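Local coordinates for Ras-related protein Rab-21 (Homo sapiens, PDB 1Z08) that belongs to the Rab branch of the Ras family, with a P-loop fold that holds phosphoaminophosphonic acid-guanylate ester beside a magnesium ion, at residues A[29-34]-A[149-154]; A[36-41]-A[59-64]; A[93-98]-A[131-136]. The protein carries 1 engineered substitution. All blocks are in the same frame, centred on the assembly; numbering follows the deposited sequence.

Contact 1: residues A[29-34]-A[149-154]. With GNP (phosphoaminophosphonic acid-guanylate ester), chain F.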
loop_
_atom_site.group_PDB
_atom_site.type_symbol
_atom_site.label_atom_id
_atom_site.label_comp_id
_atom_site.label_asym_id
_atom_site.label_seq_id
_atom_site.Cartn_x
_atom_site.Cartn_y
_atom_site.Cartn_z
ATOM N N ASN A 29 11.910 -2.243 -10.860
ATOM C CA ASN A 29 11.336 -3.229 -11.786
ATOM C C ASN A 29 11.959 -4.626 -11.637
ATOM O O ASN A 29 12.339 -5.270 -12.618
ATOM C CB ASN A 29 11.390 -2.728 -13.239
ATOM C CG ASN A 29 10.587 -3.599 -14.191
ATOM O OD1 ASN A 29 9.540 -4.143 -13.829
ATOM N ND2 ASN A 29 11.077 -3.737 -15.420
ATOM N N LYS A 30 12.071 -5.075 -10.389
ATOM C CA LYS A 30 12.580 -6.409 -10.086
ATOM C C LYS A 30 11.609 -7.122 -9.148
ATOM O O LYS A 30 10.833 -6.472 -8.441
ATOM C CB LYS A 30 13.984 -6.338 -9.470
ATOM C CG LYS A 30 15.059 -5.739 -10.384
ATOM C CD LYS A 30 16.449 -5.896 -9.773
ATOM C CE LYS A 30 17.548 -5.414 -10.716
ATOM N NZ LYS A 30 17.702 -3.932 -10.696
ATOM N N PHE A 31 11.643 -8.454 -9.165
ATOM C CA PHE A 31 10.811 -9.280 -8.284
ATOM C C PHE A 31 11.545 -10.554 -7.883
ATOM O O PHE A 31 12.277 -11.139 -8.687
ATOM C CB PHE A 31 9.464 -9.627 -8.946
ATOM C CG PHE A 31 8.591 -10.548 -8.119
ATOM C CD1 PHE A 31 7.764 -10.040 -7.118
ATOM C CD2 PHE A 31 8.601 -11.927 -8.342
ATOM C CE1 PHE A 31 6.962 -10.890 -6.350
ATOM C CE2 PHE A 31 7.803 -12.787 -7.577
ATOM C CZ PHE A 31 6.981 -12.268 -6.579
ATOM N N ASN A 32 11.322 -10.970 -6.639
ATOM C CA ASN A 32 11.891 -12.194 -6.082
ATOM C C ASN A 32 10.804 -13.086 -5.501
ATOM O O ASN A 32 9.946 -12.612 -4.753
ATOM C CB ASN A 32 12.890 -11.851 -4.975
ATOM C CG ASN A 32 14.047 -11.019 -5.477
ATOM O OD1 ASN A 32 14.696 -11.371 -6.465
ATOM N ND2 ASN A 32 14.312 -9.905 -4.801
ATOM N N ASP A 33 10.843 -14.372 -5.844
ATOM C CA ASP A 33 9.958 -15.361 -5.220
ATOM C C ASP A 33 10.367 -15.626 -3.771
ATOM O O ASP A 33 9.553 -16.082 -2.964
ATOM C CB ASP A 33 9.945 -16.679 -6.007
ATOM C CG ASP A 33 8.933 -16.682 -7.146
ATOM O OD1 ASP A 33 7.831 -16.106 -6.998
ATOM O OD2 ASP A 33 9.238 -17.277 -8.196
ATOM N N LYS A 34 11.632 -15.350 -3.458
ATOM C CA LYS A 34 12.146 -15.485 -2.097
ATOM C C LYS A 34 11.547 -14.413 -1.192
ATOM O O LYS A 34 11.400 -13.256 -1.594
ATOM C CB LYS A 34 13.677 -15.390 -2.074
ATOM C CG LYS A 34 14.301 -15.710 -0.713
ATOM C CD LYS A 34 15.811 -15.520 -0.717
ATOM C CE LYS A 34 16.383 -15.744 0.681
ATOM N NZ LYS A 34 17.868 -15.635 0.709
ATOM N N SER A 149 -0.531 -7.115 -8.513
ATOM C CA SER A 149 0.389 -8.246 -8.534
ATOM C C SER A 149 1.799 -7.702 -8.727
ATOM O O SER A 149 2.139 -7.200 -9.802
ATOM C CB SER A 149 0.052 -9.231 -9.660
ATOM O OG SER A 149 1.051 -10.240 -9.764
ATOM N N ALA A 150 2.613 -7.795 -7.679
ATOM C CA ALA A 150 4.023 -7.432 -7.770
ATOM C C ALA A 150 4.767 -8.382 -8.712
ATOM O O ALA A 150 5.673 -7.963 -9.429
ATOM C CB ALA A 150 4.662 -7.427 -6.386
ATOM N N LYS A 151 4.359 -9.652 -8.717
ATOM C CA LYS A 151 4.981 -10.680 -9.557
ATOM C C LYS A 151 4.784 -10.423 -11.057
ATOM O O LYS A 151 5.725 -10.577 -11.840
ATOM C CB LYS A 151 4.472 -12.078 -9.171
ATOM C CG LYS A 151 5.127 -13.223 -9.947
ATOM C CD LYS A 151 4.954 -14.563 -9.249
ATOM C CE LYS A 151 5.755 -15.640 -9.959
ATOM N NZ LYS A 151 6.021 -16.815 -9.080
ATOM N N GLN A 152 3.572 -10.020 -11.443
ATOM C CA GLN A 152 3.254 -9.756 -12.854
ATOM C C GLN A 152 3.288 -8.269 -13.225
ATOM O O GLN A 152 3.004 -7.904 -14.372
ATOM C CB GLN A 152 1.893 -10.361 -13.219
ATOM C CG GLN A 152 1.835 -11.876 -13.100
ATOM C CD GLN A 152 0.508 -12.459 -13.559
ATOM O OE1 GLN A 152 -0.544 -11.835 -13.421
ATOM N NE2 GLN A 152 0.552 -13.674 -14.093
ATOM N N ASN A 153 3.659 -7.424 -12.261
ATOM C CA ASN A 153 3.634 -5.965 -12.418
ATOM C C ASN A 153 2.276 -5.452 -12.920
ATOM O O ASN A 153 2.184 -4.813 -13.972
ATOM C CB ASN A 153 4.785 -5.476 -13.319
ATOM C CG ASN A 153 4.995 -3.971 -13.242
ATOM O OD1 ASN A 153 4.510 -3.305 -12.326
ATOM N ND2 ASN A 153 5.723 -3.428 -14.209
ATOM N N LYS A 154 1.227 -5.750 -12.159
ATOM C CA LYS A 154 -0.124 -5.310 -12.492
ATOM C C LYS A 154 -0.677 -4.396 -11.407
ATOM O O LYS A 154 -0.611 -4.724 -10.221
ATOM C CB LYS A 154 -1.053 -6.512 -12.676
ATOM C CG LYS A 154 -0.756 -7.350 -13.913
ATOM C CD LYS A 154 -1.626 -8.589 -13.948
ATOM C CE LYS A 154 -1.507 -9.305 -15.282
ATOM N NZ LYS A 154 -2.290 -10.575 -15.261
HETATM P PG GNP F . 8.030 -8.731 5.434
HETATM O O1G GNP F . 8.374 -9.896 6.332
HETATM O O2G GNP F . 9.217 -8.000 4.864
HETATM O O3G GNP F . 7.099 -7.896 6.268
HETATM N N3B GNP F . 7.189 -9.284 4.180
HETATM P PB GNP F . 6.725 -8.492 2.869
HETATM O O1B GNP F . 5.349 -7.974 3.024
HETATM O O2B GNP F . 7.763 -7.496 2.516
HETATM O O3A GNP F . 6.617 -9.512 1.723
HETATM P PA GNP F . 7.609 -9.797 0.579
HETATM O O1A GNP F . 7.549 -8.708 -0.418
HETATM O O2A GNP F . 8.955 -10.174 1.077
HETATM O "O5'" GNP F . 7.006 -11.062 -0.137
HETATM C "C5'" GNP F . 6.647 -12.214 0.624
HETATM C "C4'" GNP F . 6.388 -13.386 -0.306
HETATM O "O4'" GNP F . 5.244 -13.100 -1.152
HETATM C "C3'" GNP F . 7.535 -13.733 -1.249
HETATM O "O3'" GNP F . 7.580 -15.140 -1.385
HETATM C "C2'" GNP F . 7.131 -13.018 -2.538
HETATM O "O2'" GNP F . 7.697 -13.565 -3.713
HETATM C "C1'" GNP F . 5.619 -13.219 -2.511
HETATM N N9 GNP F . 4.887 -12.239 -3.308
HETATM C C8 GNP F . 4.907 -10.868 -3.181
HETATM N N7 GNP F . 4.150 -10.255 -4.049
HETATM C C5 GNP F . 3.590 -11.285 -4.800
HETATM C C6 GNP F . 2.682 -11.247 -5.892
HETATM O O6 GNP F . 2.170 -10.257 -6.429
HETATM N N1 GNP F . 2.359 -12.524 -6.364
HETATM C C2 GNP F . 2.865 -13.695 -5.847
HETATM N N2 GNP F . 2.453 -14.833 -6.423
HETATM N N3 GNP F . 3.712 -13.745 -4.827
HETATM C C4 GNP F . 4.037 -12.511 -4.355
HETATM O O HOH W 1 7.713 -5.473 -15.350
HETATM O O HOH W 2 7.694 -18.390 -10.532
#

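Contact 2: residues A[36-41]-A[59-64]. Engineered in segment 36-41: Gly40 (natural residue Gln). With MG (magnesium ion), chain E; GNP (phosphoaminophosphonic acid-guanylate ester), chain F.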
loop_
_atom_site.group_PDB
_atom_site.type_symbol
_atom_site.label_atom_id
_atom_site.label_comp_id
_atom_site.label_asym_id
_atom_site.label_seq_id
_atom_site.Cartn_x
_atom_site.Cartn_y
_atom_site.Cartn_z
ATOM N N ILE A 36 12.497 -12.219 1.320
ATOM C CA ILE A 36 13.661 -11.580 1.931
ATOM C C ILE A 36 13.152 -10.663 3.038
ATOM O O ILE A 36 12.856 -9.486 2.811
ATOM C CB ILE A 36 14.530 -10.814 0.899
ATOM C CG1 ILE A 36 14.836 -11.704 -0.313
ATOM C CG2 ILE A 36 15.832 -10.328 1.547
ATOM C CD1 ILE A 36 15.357 -10.955 -1.532
ATOM N N THR A 37 13.048 -11.240 4.231
ATOM C CA THR A 37 12.422 -10.612 5.391
ATOM C C THR A 37 12.974 -9.217 5.691
ATOM O O THR A 37 14.189 -9.026 5.805
ATOM C CB THR A 37 12.565 -11.513 6.642
ATOM O OG1 THR A 37 12.252 -12.867 6.290
ATOM C CG2 THR A 37 11.630 -11.059 7.756
ATOM N N THR A 38 12.065 -8.253 5.801
ATOM C CA THR A 38 12.414 -6.891 6.186
ATOM C C THR A 38 12.549 -6.839 7.703
ATOM O O THR A 38 11.628 -7.215 8.430
ATOM C CB THR A 38 11.351 -5.884 5.710
ATOM O OG1 THR A 38 11.157 -6.035 4.297
ATOM C CG2 THR A 38 11.773 -4.452 6.006
ATOM N N LEU A 39 13.704 -6.368 8.165
ATOM C CA LEU A 39 14.054 -6.391 9.586
ATOM C C LEU A 39 13.723 -5.092 10.322
ATOM O O LEU A 39 13.707 -5.055 11.556
ATOM C CB LEU A 39 15.539 -6.731 9.752
ATOM C CG LEU A 39 16.031 -8.044 9.132
ATOM C CD1 LEU A 39 17.540 -8.155 9.275
ATOM C CD2 LEU A 39 15.336 -9.256 9.756
ATOM N N GLY A 40 13.454 -4.032 9.563
ATOM C CA GLY A 40 13.118 -2.730 10.140
ATOM C C GLY A 40 12.674 -1.745 9.079
ATOM O O GLY A 40 12.772 -2.029 7.886
ATOM N N ALA A 41 12.191 -0.585 9.518
ATOM C CA ALA A 41 11.673 0.441 8.614
ATOM C C ALA A 41 12.775 1.208 7.881
ATOM O O ALA A 41 13.835 1.488 8.444
ATOM C CB ALA A 41 10.778 1.408 9.372
ATOM N N ILE A 59 8.818 6.677 0.090
ATOM C CA ILE A 59 8.087 5.424 0.233
ATOM C C ILE A 59 8.720 4.580 1.334
ATOM O O ILE A 59 9.819 4.044 1.165
ATOM C CB ILE A 59 8.037 4.628 -1.100
ATOM C CG1 ILE A 59 7.385 5.472 -2.209
ATOM C CG2 ILE A 59 7.295 3.297 -0.910
ATOM C CD1 ILE A 59 7.505 4.875 -3.603
ATOM N N TRP A 60 8.007 4.471 2.452
ATOM C CA TRP A 60 8.477 3.735 3.620
ATOM C C TRP A 60 8.017 2.286 3.610
ATOM O O TRP A 60 6.832 2.008 3.420
ATOM C CB TRP A 60 7.994 4.408 4.904
ATOM C CG TRP A 60 8.792 5.604 5.282
ATOM C CD1 TRP A 60 8.673 6.863 4.770
ATOM C CD2 TRP A 60 9.840 5.660 6.255
ATOM N NE1 TRP A 60 9.588 7.702 5.362
ATOM C CE2 TRP A 60 10.315 6.991 6.280
ATOM C CE3 TRP A 60 10.432 4.714 7.104
ATOM C CZ2 TRP A 60 11.353 7.402 7.127
ATOM C CZ3 TRP A 60 11.461 5.123 7.949
ATOM C CH2 TRP A 60 11.913 6.456 7.951
ATOM N N ASP A 61 8.975 1.382 3.812
ATOM C CA ASP A 61 8.726 -0.050 3.976
ATOM C C ASP A 61 8.868 -0.389 5.461
ATOM O O ASP A 61 9.645 0.255 6.169
ATOM C CB ASP A 61 9.740 -0.849 3.154
ATOM C CG ASP A 61 9.291 -2.279 2.869
ATOM O OD1 ASP A 61 8.200 -2.695 3.316
ATOM O OD2 ASP A 61 10.050 -2.990 2.179
ATOM N N THR A 62 8.122 -1.390 5.926
ATOM C CA THR A 62 8.128 -1.783 7.344
ATOM C C THR A 62 8.333 -3.283 7.540
ATOM O O THR A 62 8.120 -4.073 6.622
ATOM C CB THR A 62 6.806 -1.392 8.064
ATOM O OG1 THR A 62 5.681 -1.875 7.315
ATOM C CG2 THR A 62 6.693 0.113 8.244
ATOM N N ALA A 63 8.749 -3.666 8.745
ATOM C CA ALA A 63 8.806 -5.069 9.135
ATOM C C ALA A 63 7.398 -5.531 9.503
ATOM O O ALA A 63 6.806 -5.027 10.458
ATOM C CB ALA A 63 9.757 -5.253 10.312
ATOM N N GLY A 64 6.864 -6.481 8.737
ATOM C CA GLY A 64 5.490 -6.950 8.924
ATOM C C GLY A 64 5.306 -7.926 10.070
ATOM O O GLY A 64 4.177 -8.184 10.500
HETATM MG MG MG E . 9.417 -6.827 3.336
HETATM P PG GNP F . 8.030 -8.731 5.434
HETATM O O1G GNP F . 8.374 -9.896 6.332
HETATM O O2G GNP F . 9.217 -8.000 4.864
HETATM O O3G GNP F . 7.099 -7.896 6.268
HETATM N N3B GNP F . 7.189 -9.284 4.180
HETATM P PB GNP F . 6.725 -8.492 2.869
HETATM O O1B GNP F . 5.349 -7.974 3.024
HETATM O O2B GNP F . 7.763 -7.496 2.516
HETATM O O3A GNP F . 6.617 -9.512 1.723
HETATM P PA GNP F . 7.609 -9.797 0.579
HETATM O O1A GNP F . 7.549 -8.708 -0.418
HETATM O O2A GNP F . 8.955 -10.174 1.077
HETATM O "O5'" GNP F . 7.006 -11.062 -0.137
HETATM C "C5'" GNP F . 6.647 -12.214 0.624
HETATM C "C4'" GNP F . 6.388 -13.386 -0.306
HETATM O "O4'" GNP F . 5.244 -13.100 -1.152
HETATM C "C3'" GNP F . 7.535 -13.733 -1.249
HETATM O "O3'" GNP F . 7.580 -15.140 -1.385
HETATM C "C2'" GNP F . 7.131 -13.018 -2.538
HETATM O "O2'" GNP F . 7.697 -13.565 -3.713
HETATM C "C1'" GNP F . 5.619 -13.219 -2.511
HETATM N N9 GNP F . 4.887 -12.239 -3.308
HETATM C C8 GNP F . 4.907 -10.868 -3.181
HETATM N N7 GNP F . 4.150 -10.255 -4.049
HETATM C C5 GNP F . 3.590 -11.285 -4.800
HETATM C C6 GNP F . 2.682 -11.247 -5.892
HETATM O O6 GNP F . 2.170 -10.257 -6.429
HETATM N N1 GNP F . 2.359 -12.524 -6.364
HETATM C C2 GNP F . 2.865 -13.695 -5.847
HETATM N N2 GNP F . 2.453 -14.833 -6.423
HETATM N N3 GNP F . 3.712 -13.745 -4.827
HETATM C C4 GNP F . 4.037 -12.511 -4.355
HETATM O O HOH W 3 10.459 -8.299 2.384
HETATM O O HOH W 4 8.409 -5.262 4.277
#

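Contact 3: residues A[93-98]-A[131-136]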
loop_
_atom_site.group_PDB
_atom_site.type_symbol
_atom_site.label_atom_id
_atom_site.label_comp_id
_atom_site.label_asym_id
_atom_site.label_seq_id
_atom_site.Cartn_x
_atom_site.Cartn_y
_atom_site.Cartn_z
ATOM N N SER A 93 -4.696 -12.043 6.694
ATOM C CA SER A 93 -3.979 -10.841 6.282
ATOM C C SER A 93 -4.935 -9.693 5.958
ATOM O O SER A 93 -4.613 -8.530 6.210
ATOM C CB SER A 93 -3.044 -11.127 5.100
ATOM O OG SER A 93 -3.751 -11.243 3.878
ATOM N N PHE A 94 -6.106 -10.019 5.409
ATOM C CA PHE A 94 -7.121 -8.995 5.154
ATOM C C PHE A 94 -7.735 -8.456 6.442
ATOM O O PHE A 94 -7.846 -7.245 6.620
ATOM C CB PHE A 94 -8.237 -9.485 4.226
ATOM C CG PHE A 94 -9.431 -8.565 4.204
ATOM C CD1 PHE A 94 -9.337 -7.296 3.635
ATOM C CD2 PHE A 94 -10.634 -8.951 4.788
ATOM C CE1 PHE A 94 -10.427 -6.430 3.637
ATOM C CE2 PHE A 94 -11.735 -8.092 4.790
ATOM C CZ PHE A 94 -11.631 -6.833 4.216
ATOM N N GLN A 95 -8.143 -9.358 7.330
ATOM C CA GLN A 95 -8.788 -8.954 8.574
ATOM C C GLN A 95 -7.867 -8.096 9.448
ATOM O O GLN A 95 -8.341 -7.237 10.194
ATOM C CB GLN A 95 -9.331 -10.171 9.337
ATOM C CG GLN A 95 -10.442 -10.946 8.595
ATOM C CD GLN A 95 -11.693 -10.114 8.305
ATOM O OE1 GLN A 95 -12.008 -9.163 9.023
ATOM N NE2 GLN A 95 -12.410 -10.477 7.244
ATOM N N LYS A 96 -6.556 -8.306 9.316
ATOM C CA LYS A 96 -5.541 -7.530 10.039
ATOM C C LYS A 96 -5.473 -6.059 9.605
ATOM O O LYS A 96 -5.076 -5.193 10.391
ATOM C CB LYS A 96 -4.173 -8.191 9.902
ATOM N N VAL A 97 -5.859 -5.786 8.359
ATOM C CA VAL A 97 -5.894 -4.420 7.810
ATOM C C VAL A 97 -6.775 -3.480 8.648
ATOM O O VAL A 97 -6.453 -2.301 8.806
ATOM C CB VAL A 97 -6.346 -4.427 6.313
ATOM C CG1 VAL A 97 -6.765 -3.040 5.833
ATOM C CG2 VAL A 97 -5.244 -4.993 5.424
ATOM N N LYS A 98 -7.862 -4.022 9.197
ATOM C CA LYS A 98 -8.828 -3.254 9.991
ATOM C C LYS A 98 -8.226 -2.592 11.231
ATOM O O LYS A 98 -8.601 -1.471 11.581
ATOM C CB LYS A 98 -10.017 -4.134 10.384
ATOM C CG LYS A 98 -10.774 -4.701 9.191
ATOM C CD LYS A 98 -12.042 -5.399 9.624
ATOM C CE LYS A 98 -12.770 -5.969 8.426
ATOM N NZ LYS A 98 -13.969 -6.738 8.847
ATOM N N ILE A 131 -13.637 -10.167 -2.535
ATOM C CA ILE A 131 -13.460 -8.862 -3.189
ATOM C C ILE A 131 -14.546 -7.896 -2.717
ATOM O O ILE A 131 -14.265 -6.741 -2.390
ATOM C CB ILE A 131 -13.496 -8.960 -4.735
ATOM C CG1 ILE A 131 -12.285 -9.742 -5.255
ATOM C CG2 ILE A 131 -13.539 -7.559 -5.377
ATOM C CD1 ILE A 131 -12.267 -9.950 -6.758
ATOM N N GLN A 132 -15.781 -8.387 -2.665
ATOM C CA GLN A 132 -16.915 -7.558 -2.279
ATOM C C GLN A 132 -16.803 -7.045 -0.846
ATOM O O GLN A 132 -17.081 -5.871 -0.589
ATOM C CB GLN A 132 -18.237 -8.295 -2.522
ATOM C CG GLN A 132 -18.479 -8.619 -4.004
ATOM C CD GLN A 132 -18.488 -7.382 -4.883
ATOM O OE1 GLN A 132 -19.411 -6.570 -4.823
ATOM N NE2 GLN A 132 -17.457 -7.233 -5.708
ATOM N N GLU A 133 -16.381 -7.914 0.072
ATOM C CA GLU A 133 -16.153 -7.521 1.462
ATOM C C GLU A 133 -15.036 -6.481 1.573
ATOM O O GLU A 133 -15.179 -5.485 2.290
ATOM C CB GLU A 133 -15.823 -8.739 2.336
ATOM C CG GLU A 133 -15.588 -8.394 3.813
ATOM C CD GLU A 133 -15.209 -9.592 4.670
ATOM O OE1 GLU A 133 -15.082 -10.710 4.136
ATOM O OE2 GLU A 133 -15.036 -9.410 5.894
ATOM N N ALA A 134 -13.932 -6.720 0.863
ATOM C CA ALA A 134 -12.773 -5.818 0.895
ATOM C C ALA A 134 -13.100 -4.434 0.347
ATOM O O ALA A 134 -12.740 -3.418 0.953
ATOM C CB ALA A 134 -11.597 -6.430 0.141
ATOM N N GLU A 135 -13.784 -4.399 -0.795
ATOM C CA GLU A 135 -14.178 -3.141 -1.429
ATOM C C GLU A 135 -15.189 -2.390 -0.573
ATOM O O GLU A 135 -15.052 -1.179 -0.364
ATOM C CB GLU A 135 -14.743 -3.385 -2.829
ATOM C CG GLU A 135 -13.694 -3.790 -3.853
ATOM C CD GLU A 135 -14.242 -3.877 -5.259
ATOM O OE1 GLU A 135 -15.477 -3.778 -5.439
ATOM O OE2 GLU A 135 -13.431 -4.054 -6.189
ATOM N N SER A 136 -16.190 -3.119 -0.075
ATOM C CA SER A 136 -17.195 -2.561 0.831
ATOM C C SER A 136 -16.541 -1.960 2.072
ATOM O O SER A 136 -16.852 -0.827 2.454
ATOM C CB SER A 136 -18.216 -3.628 1.241
ATOM O OG SER A 136 -19.092 -3.129 2.241
HETATM O O HOH W 5 -15.519 -7.042 6.804
#

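Contact 1: residues A[29-34]-A[149-154]
The nucleoside end of the ligand pocket is walled here by two loops: residues 29-34, which follow helix 19-28, and residues 149-154, which follow strand 144-148. Phe31 carries the apolar part. With CG anti to its backbone N (chi1 177°), its ring is sent across to the second loop and lies flat over the start of Lys151. Lys151 CA stands 3.6 Å from the centroid of the Phe31 ring and 7° off the ring normal, a CH-pi contact over the face. The aliphatic chain of Lys151 continues over that face, CB included, to the CE2 side of the ring, where Lys151 CG comes within 3.6 Å of Phe31 CE2. GNP N9 lies in the plane of the Phe31 ring, at its edge, so the phenyl group presents its rim to the base.

Ser149, Ala150 and Lys151 form the SAK motif of Ras-like proteins, which reads the base oxygen through its backbone. Lys151 N reaches GNP O6 at 3.2 Å with a nearly straight N-H...O angle of 167°, whereas the bond from Ala150 N is bent and weak. Ser149 OG accepts from Gln152 N in an ST motif and is also hydrogen-bonded to Asp122 OD1; both bonds help hold the turn. Opposite, the carbonyl O of Asn32 takes a bond from GNP O2' at 2.7 Å, and Asp33 O one from GNP O3'.

The extended Lys151 side chain ends in a salt bridge: NZ lies 2.8 Å from Asp33 OD1, on the syn lone pair, and bonds OD2 only weakly. Water 2 spans NZ and OD2 as well. At the other end of the contact, water 1 donates to Asn29 OD1 and accepts from Asn153 ND2, while Arg25 donates to the same Asn29 OD1.

Contact 2: residues A[36-41]-A[59-64]
Thr38 of the first switch loop and the Asp61-Thr62-Ala63-Gly64 run, the DTAG form of the G3 motif that opens the second switch, face each other beside the magnesium ion. The orientation of Thr38 sets the arrangement. Its OG1 is anti to the carbonyl carbon (chi1 -54°) and turned to the metal at 2.1 Å from MG. Its CG2, anti to the backbone N, points instead at the G3 backbone and meets Thr62 O at 3.7 Å. The same residue also grips the ligand from its main chain, Thr38 N donating to GNP O2G at 3.0 Å, while on the other side Gly64 N donates to GNP O3G.

No hydrogen bond crosses between the two segments. Ala63 CB lies 3.3 Å from Thr38 O and also borders the N of Gly40, an engineered residue. Further along, Ala41 CA makes a CA-H...O contact of 3.2 Å to Asp61 O, with 143° at the hydrogen. The Ala41 methyl comes to the rim of the Trp60 indole, near its plane, with CB 4.0 Å from CE3; Trp60 itself stacks on Phe43.

Asp61, with CG anti to its backbone N, belongs to the second shell. Thr20 OG1 completes the metal site with GNP O2G, GNP O2B and two waters, and is hydrogen-bonded to Asp61 OD2, which lies 4.1 Å from MG. Asp61 OD1 receives a bond from metal-bound water 4 at 2.7 Å, and that water gives its other hydrogen to Thr62 O.

Contact 3: residues A[93-98]-A[131-136]
The Phe94 ring and the extended Glu133 side chain carry this contact. With CG anti to its backbone N (chi1 167°), the Phe94 side chain reaches across to helix 131-140, where its CE1 meets Ala134 CB at 3.7 Å and its CZ the Ala134 CA. Glu133 OE2 lies at the edge of the same ring, in its plane, 3.7 Å from Phe94 CE2; ring and carboxylate planes are 78° apart.

Next to it, Gln95 NE2 donates to Glu133 OE2 at 3.1 Å with an N-H...O angle of 159°. The oxygen lies in the amide plane of Gln95, but the donor stands above the carboxylate plane. The bend at chi2 of Gln95 turns its amide, which Lys98 NZ steadies by a bond to OE1 and Glu91 by a bond from NE2. Lys98 NZ is 4.1 Å from Glu133 OE2, too far for a salt bridge, and water 5 links the two.

The axes of the two short segments come within 11.5 Å of each other, and 164 Å² is buried between them. The two segments run nearly parallel on one side of the Ras-like sheet, Phe94 packing edge-to-face on Tyr86 of strand 81-87 and Ala134 touching His145 of strand 144-148.

Contacts 1 and 2 hold opposite ends of one ligand: their centres lie 17 Å apart, and their first segments belong to the same loop between helix 19-28 and strand 42-49. Contact 1 meets the base and ribose, and contact 2 the terminal phosphate and the metal; the Phe31 side chain is about 11 Å from the magnesium ion. Contact 3 is structural packing away from the pocket, its centre 22 Å from each of the others and the Phe94 side chain about 14 Å from the ligand. Its nearest atoms come no closer than about 8 Å to contact 2 and about 12 Å to contact 1.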